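Local coordinates for protein probable dipeptidase (Pseudomonas aeruginosa, PDB 3B40) that probably acts as a metal-dependent dipeptidase of the membrane dipeptidase (peptidase M19) family, hydrolysing the peptide bond of dipeptides, at residues 15-18 with 19-23; 115-118 with 119-123; 398-401 with 402-406. The protein carries 11 engineered substitutions. All coordinates share one frame; numbering follows the deposited sequence.

Contact 1 of 3, residues 15-18 with 19-23; sequences AEEL and HERIL. With CD (cadmium ion), chain B.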
ATOM      1  N   ALA A  15      12.846  14.758 -17.313  1.00 15.70           N
ATOM      2  CA  ALA A  15      12.235  14.277 -16.065  1.00 15.17           C
ATOM      3  C   ALA A  15      12.518  15.293 -14.947  1.00 15.51           C
ATOM      4  O   ALA A  15      11.618  15.668 -14.196  1.00 15.14           O
ATOM      5  CB  ALA A  15      12.803  12.908 -15.689  1.00 15.05           C
ATOM      6  N   GLU A  16      13.768  15.747 -14.849  1.00 16.33           N
ATOM      7  CA  GLU A  16      14.149  16.718 -13.792  1.00 17.99           C
ATOM      8  C   GLU A  16      13.429  18.052 -13.954  1.00 17.27           C
ATOM      9  O   GLU A  16      12.864  18.577 -12.996  1.00 17.45           O
ATOM     10  CB  GLU A  16      15.678  16.880 -13.714  1.00 18.84           C
ATOM     11  CG  GLU A  16      16.367  15.576 -13.298  1.00 23.42           C
ATOM     12  CD  GLU A  16      17.846  15.558 -13.610  1.00 31.47           C
ATOM     13  OE1 GLU A  16      18.365  16.534 -14.224  1.00 35.32           O
ATOM     14  OE2 GLU A  16      18.487  14.560 -13.228  1.00 33.63           O
ATOM     15  N   GLU A  17      13.374  18.564 -15.178  1.00 17.46           N
ATOM     16  CA  GLU A  17      12.650  19.816 -15.432  1.00 17.01           C
ATOM     17  C   GLU A  17      11.196  19.732 -15.009  1.00 17.89           C
ATOM     18  O   GLU A  17      10.643  20.685 -14.420  1.00 18.83           O
ATOM     19  CB  GLU A  17      12.772  20.234 -16.911  1.00 16.75           C
ATOM     20  CG  GLU A  17      14.136  20.782 -17.276  1.00 16.47           C
ATOM     21  CD  GLU A  17      14.489  22.078 -16.496  1.00 17.17           C
ATOM     22  OE1 GLU A  17      13.590  22.917 -16.237  1.00 16.95           O
ATOM     23  OE2 GLU A  17      15.667  22.256 -16.120  1.00 16.40           O
ATOM     24  N   LEU A  18      10.567  18.585 -15.276  1.00 17.27           N
ATOM     25  CA  LEU A  18       9.144  18.403 -14.948  1.00 16.71           C
ATOM     26  C   LEU A  18       8.930  18.368 -13.416  1.00 15.80           C
ATOM     27  O   LEU A  18       7.997  19.001 -12.876  1.00 14.73           O
ATOM     28  CB  LEU A  18       8.579  17.159 -15.688  1.00 17.23           C
ATOM     29  CG  LEU A  18       7.075  16.816 -15.634  1.00 18.03           C
ATOM     30  CD1 LEU A  18       6.171  17.877 -16.340  1.00 16.86           C
ATOM     31  CD2 LEU A  18       6.826  15.403 -16.173  1.00 16.87           C
ATOM     32  N   HIS A  19       9.828  17.684 -12.716  1.00 14.83           N
ATOM     33  CA  HIS A  19       9.733  17.602 -11.258  1.00 14.92           C
ATOM     34  C   HIS A  19      10.172  18.835 -10.495  1.00 14.88           C
ATOM     35  O   HIS A  19       9.990  18.879  -9.272  1.00 15.53           O
ATOM     36  CB  HIS A  19      10.435  16.366 -10.722  1.00 15.15           C
ATOM     37  CG  HIS A  19       9.684  15.103 -10.987  1.00 17.14           C
ATOM     38  ND1 HIS A  19       8.629  14.688 -10.201  1.00 18.86           N
ATOM     39  CD2 HIS A  19       9.823  14.171 -11.956  1.00 18.97           C
ATOM     40  CE1 HIS A  19       8.161  13.544 -10.669  1.00 20.80           C
ATOM     41  NE2 HIS A  19       8.865  13.208 -11.734  1.00 19.86           N
ATOM     42  N   GLU A  20      10.739  19.826 -11.200  1.00 14.25           N
ATOM     43  CA  GLU A  20      10.890  21.190 -10.669  1.00 14.20           C
ATOM     44  C   GLU A  20       9.530  21.862 -10.523  1.00 15.45           C
ATOM     45  O   GLU A  20       9.385  22.862  -9.791  1.00 14.42           O
ATOM     46  CB  GLU A  20      11.699  22.058 -11.658  1.00 13.51           C
ATOM     47  CG  GLU A  20      13.204  21.824 -11.619  1.00 12.38           C
ATOM     48  CD  GLU A  20      13.927  22.650 -12.678  1.00 12.41           C
ATOM     49  OE1 GLU A  20      13.340  23.586 -13.262  1.00 13.18           O
ATOM     50  OE2 GLU A  20      15.081  22.371 -12.931  1.00 12.80           O
ATOM     51  N   ARG A  21       8.547  21.332 -11.255  1.00 15.02           N
ATOM     52  CA  ARG A  21       7.270  22.008 -11.415  1.00 15.79           C
ATOM     53  C   ARG A  21       6.066  21.215 -10.883  1.00 15.84           C
ATOM     54  O   ARG A  21       5.117  21.821 -10.435  1.00 16.50           O
ATOM     55  CB  ARG A  21       7.029  22.352 -12.886  1.00 15.59           C
ATOM     56  CG  ARG A  21       7.895  23.525 -13.369  1.00 16.91           C
ATOM     57  CD  ARG A  21       8.016  23.630 -14.890  1.00 16.50           C
ATOM     58  NE  ARG A  21       8.938  24.742 -15.160  1.00 19.58           N
ATOM     59  CZ  ARG A  21      10.264  24.635 -15.180  1.00 17.58           C
ATOM     60  NH1 ARG A  21      11.009  25.722 -15.358  1.00 17.10           N
ATOM     61  NH2 ARG A  21      10.839  23.444 -15.030  1.00 16.38           N
ATOM     62  N   ILE A  22       6.067  19.892 -11.029  1.00 15.32           N
ATOM     63  CA  ILE A  22       4.839  19.096 -10.728  1.00 16.06           C
ATOM     64  C   ILE A  22       4.881  18.565  -9.317  1.00 15.66           C
ATOM     65  O   ILE A  22       5.966  18.477  -8.725  1.00 16.74           O
ATOM     66  CB  ILE A  22       4.569  17.931 -11.743  1.00 15.62           C
ATOM     67  CG1 ILE A  22       5.611  16.794 -11.609  1.00 16.12           C
ATOM     68  CG2 ILE A  22       4.467  18.472 -13.156  1.00 15.54           C
ATOM     69  CD1 ILE A  22       5.213  15.456 -12.365  1.00 16.48           C
ATOM     70  N   LEU A  23       3.698  18.272  -8.775  1.00 15.50           N
ATOM     71  CA  LEU A  23       3.544  17.593  -7.497  1.00 15.90           C
ATOM     72  C   LEU A  23       3.667  16.108  -7.732  1.00 15.71           C
ATOM     73  O   LEU A  23       3.207  15.594  -8.766  1.00 15.10           O
ATOM     74  CB  LEU A  23       2.146  17.807  -6.903  1.00 15.78           C
ATOM     75  CG  LEU A  23       1.624  19.208  -6.671  1.00 18.10           C
ATOM     76  CD1 LEU A  23       0.266  19.170  -5.959  1.00 21.72           C
ATOM     77  CD2 LEU A  23       2.655  19.998  -5.863  1.00 21.41           C
TER
HETATM   78 CD    CD B   1      15.130  24.087 -14.762  1.00 17.78          CD

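Contact 2 of 3, residues 115-118 with 119-123; sequences IAYS and PEDFR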
ATOM      1  N   ILE A 115       1.198  18.002   7.896  1.00 15.92           N
ATOM      2  CA  ILE A 115       0.160  17.022   7.571  1.00 16.06           C
ATOM      3  C   ILE A 115      -0.950  17.721   6.787  1.00 15.64           C
ATOM      4  O   ILE A 115      -1.433  18.775   7.197  1.00 15.88           O
ATOM      5  CB  ILE A 115      -0.386  16.313   8.839  1.00 15.81           C
ATOM      6  CG1 ILE A 115       0.746  15.560   9.544  1.00 17.87           C
ATOM      7  CG2 ILE A 115      -1.496  15.300   8.478  1.00 16.14           C
ATOM      8  CD1 ILE A 115       0.383  15.056  10.981  1.00 17.41           C
ATOM      9  N   ALA A 116      -1.310  17.152   5.640  1.00 14.69           N
ATOM     10  CA  ALA A 116      -2.415  17.632   4.807  1.00 14.38           C
ATOM     11  C   ALA A 116      -3.757  17.009   5.212  1.00 15.10           C
ATOM     12  O   ALA A 116      -3.899  15.779   5.241  1.00 14.99           O
ATOM     13  CB  ALA A 116      -2.119  17.306   3.362  1.00 14.43           C
ATOM     14  N   TYR A 117      -4.726  17.863   5.529  1.00 15.38           N
ATOM     15  CA  TYR A 117      -6.070  17.427   5.894  1.00 16.39           C
ATOM     16  C   TYR A 117      -7.050  17.510   4.730  1.00 16.48           C
ATOM     17  O   TYR A 117      -8.213  17.128   4.885  1.00 16.18           O
ATOM     18  CB  TYR A 117      -6.586  18.176   7.143  1.00 17.34           C
ATOM     19  CG  TYR A 117      -5.620  18.051   8.289  1.00 18.38           C
ATOM     20  CD1 TYR A 117      -5.516  16.859   8.996  1.00 22.06           C
ATOM     21  CD2 TYR A 117      -4.769  19.102   8.637  1.00 19.89           C
ATOM     22  CE1 TYR A 117      -4.602  16.712  10.032  1.00 22.13           C
ATOM     23  CE2 TYR A 117      -3.848  18.964   9.691  1.00 18.50           C
ATOM     24  CZ  TYR A 117      -3.783  17.770  10.373  1.00 19.67           C
ATOM     25  OH  TYR A 117      -2.901  17.590  11.413  1.00 21.95           O
ATOM     26  N   SER A 118      -6.557  17.951   3.565  1.00 15.87           N
ATOM     27  CA  SER A 118      -7.354  18.050   2.340  1.00 16.41           C
ATOM     28  C   SER A 118      -6.422  18.202   1.122  1.00 16.47           C
ATOM     29  O   SER A 118      -5.236  18.502   1.274  1.00 16.65           O
ATOM     30  CB  SER A 118      -8.269  19.277   2.417  1.00 16.15           C
ATOM     31  OG  SER A 118      -7.483  20.453   2.496  1.00 16.81           O
ATOM     32  N   PRO A 119      -6.952  17.994  -0.093  1.00 16.91           N
ATOM     33  CA  PRO A 119      -6.090  18.238  -1.261  1.00 16.37           C
ATOM     34  C   PRO A 119      -5.591  19.695  -1.314  1.00 16.98           C
ATOM     35  O   PRO A 119      -4.453  19.934  -1.735  1.00 16.52           O
ATOM     36  CB  PRO A 119      -6.976  17.852  -2.446  1.00 16.38           C
ATOM     37  CG  PRO A 119      -8.361  17.745  -1.913  1.00 16.53           C
ATOM     38  CD  PRO A 119      -8.299  17.521  -0.468  1.00 16.50           C
ATOM     39  N   GLU A 120      -6.393  20.642  -0.809  1.00 16.65           N
ATOM     40  CA  GLU A 120      -5.957  22.049  -0.678  1.00 17.91           C
ATOM     41  C   GLU A 120      -4.719  22.204   0.180  1.00 17.17           C
ATOM     42  O   GLU A 120      -3.753  22.849  -0.242  1.00 18.34           O
ATOM     43  CB  GLU A 120      -7.086  22.940  -0.126  1.00 18.03           C
ATOM     44  CG  GLU A 120      -8.264  23.117  -1.108  1.00 22.39           C
ATOM     45  CD  GLU A 120      -9.054  21.815  -1.420  1.00 26.05           C
ATOM     46  OE1 GLU A 120      -9.392  21.014  -0.505  1.00 23.78           O
ATOM     47  OE2 GLU A 120      -9.345  21.609  -2.620  1.00 29.08           O
ATOM     48  N   ASP A 121      -4.736  21.617   1.379  1.00 16.63           N
ATOM     49  CA  ASP A 121      -3.579  21.654   2.278  1.00 16.98           C
ATOM     50  C   ASP A 121      -2.380  21.061   1.571  1.00 16.44           C
ATOM     51  O   ASP A 121      -1.270  21.584   1.689  1.00 16.31           O
ATOM     52  CB  ASP A 121      -3.809  20.826   3.541  1.00 16.01           C
ATOM     53  CG  ASP A 121      -4.805  21.437   4.484  1.00 20.03           C
ATOM     54  OD1 ASP A 121      -5.168  22.622   4.327  1.00 22.67           O
ATOM     55  OD2 ASP A 121      -5.228  20.697   5.409  1.00 22.02           O
ATOM     56  N   PHE A 122      -2.585  19.929   0.901  1.00 15.98           N
ATOM     57  CA  PHE A 122      -1.471  19.258   0.205  1.00 17.23           C
ATOM     58  C   PHE A 122      -0.800  20.237  -0.765  1.00 18.41           C
ATOM     59  O   PHE A 122       0.430  20.378  -0.751  1.00 18.50           O
ATOM     60  CB  PHE A 122      -1.951  17.979  -0.529  1.00 16.98           C
ATOM     61  CG  PHE A 122      -0.827  17.114  -1.036  1.00 17.07           C
ATOM     62  CD1 PHE A 122      -0.406  16.005  -0.304  1.00 15.94           C
ATOM     63  CD2 PHE A 122      -0.173  17.418  -2.236  1.00 10.96           C
ATOM     64  CE1 PHE A 122       0.645  15.201  -0.761  1.00 15.47           C
ATOM     65  CE2 PHE A 122       0.888  16.630  -2.676  1.00 15.22           C
ATOM     66  CZ  PHE A 122       1.281  15.511  -1.941  1.00 15.93           C
ATOM     67  N   ARG A 123      -1.604  20.922  -1.582  1.00 19.12           N
ATOM     68  CA  ARG A 123      -1.079  21.874  -2.580  1.00 21.25           C
ATOM     69  C   ARG A 123      -0.360  23.056  -1.920  1.00 20.71           C
ATOM     70  O   ARG A 123       0.717  23.455  -2.355  1.00 20.27           O
ATOM     71  CB  ARG A 123      -2.178  22.366  -3.533  1.00 20.65           C
ATOM     72  CG  ARG A 123      -2.672  21.287  -4.498  1.00 23.19           C
ATOM     73  CD  ARG A 123      -3.541  21.831  -5.617  1.00 23.99           C
ATOM     74  NE  ARG A 123      -4.773  21.057  -5.674  1.00 31.10           N
ATOM     75  CZ  ARG A 123      -5.015  20.027  -6.487  1.00 34.57           C
ATOM     76  NH1 ARG A 123      -4.119  19.638  -7.404  1.00 36.07           N
ATOM     77  NH2 ARG A 123      -6.193  19.405  -6.393  1.00 34.73           N
TER
HETATM   78  O   HOH W   1      -8.084  21.562   5.564  1.00 43.99           O

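Contact 3 of 3, residues 398-401 with 402-406; sequences GNFL and RAWGE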
ATOM      1  N   GLY A 398      -2.266  14.028  -9.366  1.00 12.85           N
ATOM      2  CA  GLY A 398      -3.443  14.798  -9.821  1.00 13.08           C
ATOM      3  C   GLY A 398      -4.757  14.025  -9.676  1.00 13.49           C
ATOM      4  O   GLY A 398      -5.771  14.574  -9.251  1.00 13.20           O
ATOM      5  N   ASN A 399      -4.734  12.746 -10.048  1.00 12.85           N
ATOM      6  CA  ASN A 399      -5.940  11.917  -9.980  1.00 12.98           C
ATOM      7  C   ASN A 399      -6.354  11.672  -8.543  1.00 12.20           C
ATOM      8  O   ASN A 399      -7.549  11.798  -8.190  1.00 11.74           O
ATOM      9  CB  ASN A 399      -5.689  10.585 -10.682  1.00 12.69           C
ATOM     10  CG  ASN A 399      -5.545  10.723 -12.184  1.00 13.04           C
ATOM     11  OD1 ASN A 399      -6.137  11.615 -12.794  1.00 12.97           O
ATOM     12  ND2 ASN A 399      -4.796   9.796 -12.806  1.00 11.36           N
ATOM     13  N   PHE A 400      -5.373  11.312  -7.710  1.00 11.52           N
ATOM     14  CA  PHE A 400      -5.629  11.112  -6.274  1.00 11.28           C
ATOM     15  C   PHE A 400      -6.220  12.355  -5.632  1.00 10.90           C
ATOM     16  O   PHE A 400      -7.161  12.262  -4.852  1.00  9.88           O
ATOM     17  CB  PHE A 400      -4.380  10.637  -5.499  1.00 10.73           C
ATOM     18  CG  PHE A 400      -4.639  10.375  -4.021  1.00 11.48           C
ATOM     19  CD1 PHE A 400      -4.930   9.088  -3.566  1.00 12.33           C
ATOM     20  CD2 PHE A 400      -4.593  11.411  -3.093  1.00 11.80           C
ATOM     21  CE1 PHE A 400      -5.150   8.842  -2.212  1.00 12.57           C
ATOM     22  CE2 PHE A 400      -4.840  11.167  -1.725  1.00 13.74           C
ATOM     23  CZ  PHE A 400      -5.103   9.885  -1.298  1.00 11.15           C
ATOM     24  N   LEU A 401      -5.629  13.518  -5.915  1.00 11.62           N
ATOM     25  CA  LEU A 401      -6.100  14.770  -5.323  1.00 11.59           C
ATOM     26  C   LEU A 401      -7.537  15.105  -5.759  1.00 12.37           C
ATOM     27  O   LEU A 401      -8.307  15.593  -4.957  1.00 11.41           O
ATOM     28  CB  LEU A 401      -5.154  15.909  -5.685  1.00 12.46           C
ATOM     29  CG  LEU A 401      -3.710  15.845  -5.144  1.00 13.78           C
ATOM     30  CD1 LEU A 401      -2.869  17.000  -5.685  1.00 16.45           C
ATOM     31  CD2 LEU A 401      -3.692  15.844  -3.606  1.00 14.04           C
ATOM     32  N   ARG A 402      -7.898  14.828  -7.023  1.00 13.34           N
ATOM     33  CA  ARG A 402      -9.294  15.043  -7.501  1.00 13.83           C
ATOM     34  C   ARG A 402     -10.247  14.155  -6.706  1.00 14.33           C
ATOM     35  O   ARG A 402     -11.262  14.616  -6.144  1.00 14.73           O
ATOM     36  CB  ARG A 402      -9.439  14.693  -8.994  1.00 13.22           C
ATOM     37  CG  ARG A 402     -10.893  14.845  -9.602  1.00 14.31           C
ATOM     38  CD  ARG A 402     -11.084  13.982 -10.860  1.00 13.68           C
ATOM     39  NE  ARG A 402     -11.078  12.535 -10.558  1.00 16.68           N
ATOM     40  CZ  ARG A 402     -10.214  11.630 -11.040  1.00 16.13           C
ATOM     41  NH1 ARG A 402     -10.332  10.352 -10.681  1.00 16.25           N
ATOM     42  NH2 ARG A 402      -9.225  11.980 -11.865  1.00 14.20           N
ATOM     43  N   ALA A 403      -9.931  12.868  -6.677  1.00 13.75           N
ATOM     44  CA  ALA A 403     -10.803  11.896  -5.982  1.00 13.84           C
ATOM     45  C   ALA A 403     -10.937  12.254  -4.499  1.00 13.98           C
ATOM     46  O   ALA A 403     -12.018  12.160  -3.928  1.00 13.37           O
ATOM     47  CB  ALA A 403     -10.249  10.482  -6.143  1.00 13.86           C
ATOM     48  N   TRP A 404      -9.826  12.652  -3.877  1.00 12.83           N
ATOM     49  CA  TRP A 404      -9.845  13.074  -2.479  1.00 13.31           C
ATOM     50  C   TRP A 404     -10.800  14.238  -2.294  1.00 13.76           C
ATOM     51  O   TRP A 404     -11.569  14.261  -1.325  1.00 13.58           O
ATOM     52  CB  TRP A 404      -8.424  13.431  -2.005  1.00 12.26           C
ATOM     53  CG  TRP A 404      -8.201  13.740  -0.547  1.00 11.71           C
ATOM     54  CD1 TRP A 404      -9.089  13.619   0.489  1.00 10.73           C
ATOM     55  CD2 TRP A 404      -6.964  14.202   0.037  1.00 10.60           C
ATOM     56  NE1 TRP A 404      -8.493  14.007   1.672  1.00 11.13           N
ATOM     57  CE2 TRP A 404      -7.189  14.359   1.425  1.00 10.65           C
ATOM     58  CE3 TRP A 404      -5.705  14.510  -0.485  1.00 10.71           C
ATOM     59  CZ2 TRP A 404      -6.197  14.813   2.300  1.00 11.65           C
ATOM     60  CZ3 TRP A 404      -4.690  14.962   0.396  1.00 10.68           C
ATOM     61  CH2 TRP A 404      -4.959  15.124   1.768  1.00 11.53           C
ATOM     62  N   GLY A 405     -10.757  15.214  -3.201  1.00 13.94           N
ATOM     63  CA  GLY A 405     -11.657  16.338  -3.085  1.00 14.44           C
ATOM     64  C   GLY A 405     -13.112  15.903  -3.162  1.00 15.39           C
ATOM     65  O   GLY A 405     -13.948  16.418  -2.409  1.00 15.77           O
ATOM     66  N   GLU A 406     -13.420  14.975  -4.079  1.00 15.88           N
ATOM     67  CA  GLU A 406     -14.807  14.485  -4.265  1.00 17.28           C
ATOM     68  C   GLU A 406     -15.333  13.718  -3.047  1.00 16.44           C
ATOM     69  O   GLU A 406     -16.469  13.928  -2.604  1.00 18.12           O
ATOM     70  CB  GLU A 406     -14.927  13.649  -5.555  1.00 18.06           C
ATOM     71  CG  GLU A 406     -14.947  14.504  -6.797  1.00 24.09           C
ATOM     72  CD  GLU A 406     -16.079  15.554  -6.757  1.00 32.20           C
ATOM     73  OE1 GLU A 406     -17.254  15.152  -6.508  1.00 31.22           O
ATOM     74  OE2 GLU A 406     -15.780  16.772  -6.955  1.00 36.10           O
TER

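Contact 1 of 3, residues 15-18 with 19-23
Glu17 and Glu20, one helical turn apart, offer their carboxylates to the same cadmium ion, and each binds it through both oxygens. The metal lies 2.4 Å from Glu17 OE1 and 2.3 Å from Glu17 OE2, with similar bonds to the two oxygens of Glu20. The side chains run alongside each other in the same direction, and their carboxylate planes are turned 76° apart. Glu17 gets there by folding at its second torsion (chi2 -62°), whereas Glu20 reaches out in an extended chain. Glu17 OE1 and Glu20 OE1 come within 3.1 Å; two negative groups this close are probably tolerated because both oxygens bind the same cation.

Arg21 adds a further positive charge. Its NH2 donates to the backbone Glu17 O at 2.8 Å, an acceptor lying almost exactly in the guanidinium plane. Arg21 NH2 also forms salt bridges to Glu17 OE1, met on its anti side, and to Glu20 OE1, both at 3.1 Å, although the hydrogen bond to Glu20 is weak. Three oxygens thus share one amino group.

Along the backbone, His19 N donates to Ala15 O and Glu20 N to Glu16 O. Leu18 O takes two donors: Ile22 N at 2.8 Å, close to the line of the carbonyl, and Arg21 N at 2.9 Å from well above the carbonyl plane. On the inner side, Leu18 CD1 rests on Ile22 CG2, while Ile22 CD1 lies over one face of the His19 imidazole. His19 NE2 is satisfied by Thr379 OG1 of helix 375-385.

The arrangement is a two-carboxylate metal site with i, i+3 spacing, built where helix 9-19 gives way to the loop before strand 25-29 of the barrel.

Contact 2 of 3, residues 115-118 with 119-123
An N-cap opens helix 119-127: Ser118 OG receives the backbone N-H of Asp121 at 3.2 Å, in a nearly straight bond (169°). The serine hydroxyl stands between its own backbone N and carbonyl carbon (chi1 63°), the setting that turns it over the first turn of the helix. Ser118 O is used as well, accepting from Phe122 N at 3.0 Å, and Pro119 fills the first position of the helix.

Asp121 points back across the start of the helix. Its OD2 takes the N-H of Tyr117 on the anti lone pair, at 2.9 Å, and lies beside the edge of the Tyr117 ring, whose plane is almost perpendicular to the carboxylate. A water donates to the same OD2 and makes a weak bond of 3.3 Å with Ser118 OG, linking the serine hydroxyl and the aspartate carboxylate. The turn leads from strand 113-115, a short strand paired with barrel strand 131-138, into helix 119-127. Ala116 CB also packs on Phe122 CB at 4.0 Å, and the phenylalanine ring continues inward to Ala132 and Val134 of strand 131-138. Tyr117 O is held by Gln408 and Arg159.

Contact 3 of 3, residues 398-401 with 402-406
Apolar contacts dominate one side of this stretch, where the Phe400 and Trp404 rings meet one turn apart. Phe400 CE2 approaches Trp404 CE3 at 3.7 Å; the ring planes stand 62° apart, with the centroid of the phenyl 5.9 Å from that of the six-membered indole ring. The i, i+4 spacing puts both rings on one side of the helix, and CG lies opposite the backbone N in each (chi1 -178° in Phe400). Leu401 CD2 joins them, touching the indole edge at CE3 from 3.9 Å.

In the TIM-barrel architecture of the family, helix 389-409 packs these groups against its neighbours: Phe400 and Trp404 reach Ile208 of strand 208-210, and Leu401 lies on Pro119 and Phe122 of helix 119-127.

Polar side chains occupy another face. Arg402 bends at its third torsion and folds back toward the preceding turn, where Asn399 O sits over the centre of one guanidinium face, 3.9 Å from its plane. Arg402 NH2 makes a weak bond of 3.2 Å to Asn399 OD1; its stronger partner is Asp352 O, while NH1 is held by Gly259 O. Asn399 ND2 donates to Val354 O and Ile351 O.

Backbone bonds follow the alpha-helical i, i+4 pattern: Ala403 N to Asn399 O spans 3.0 Å and is almost straight at 173°, and Trp404 N reaches Phe400 O at 2.9 Å.

Overall arrangement
Along the chain the three contacts come in series: contact 1 ends helix 9-19 and leads to strand 25-29, contact 2 joins strand 113-115 to helix 119-127, and contact 3 lies within helix 389-409, near the C-terminus. Contacts 2 and 3 are neighbours, with centres about 11 Å apart, and Trp404 CD2 lies 3.6 Å from Pro119 CD. The centre of contact 1 is about 20 Å from each of theirs, yet Leu23 reaches both, touching Phe122, Arg123 and Leu401. Early, middle and late parts of the sequence thus meet around the parallel barrel sheet, the loop after helix 9-19, helix 119-127 and helix 389-409 touching one another at Leu23.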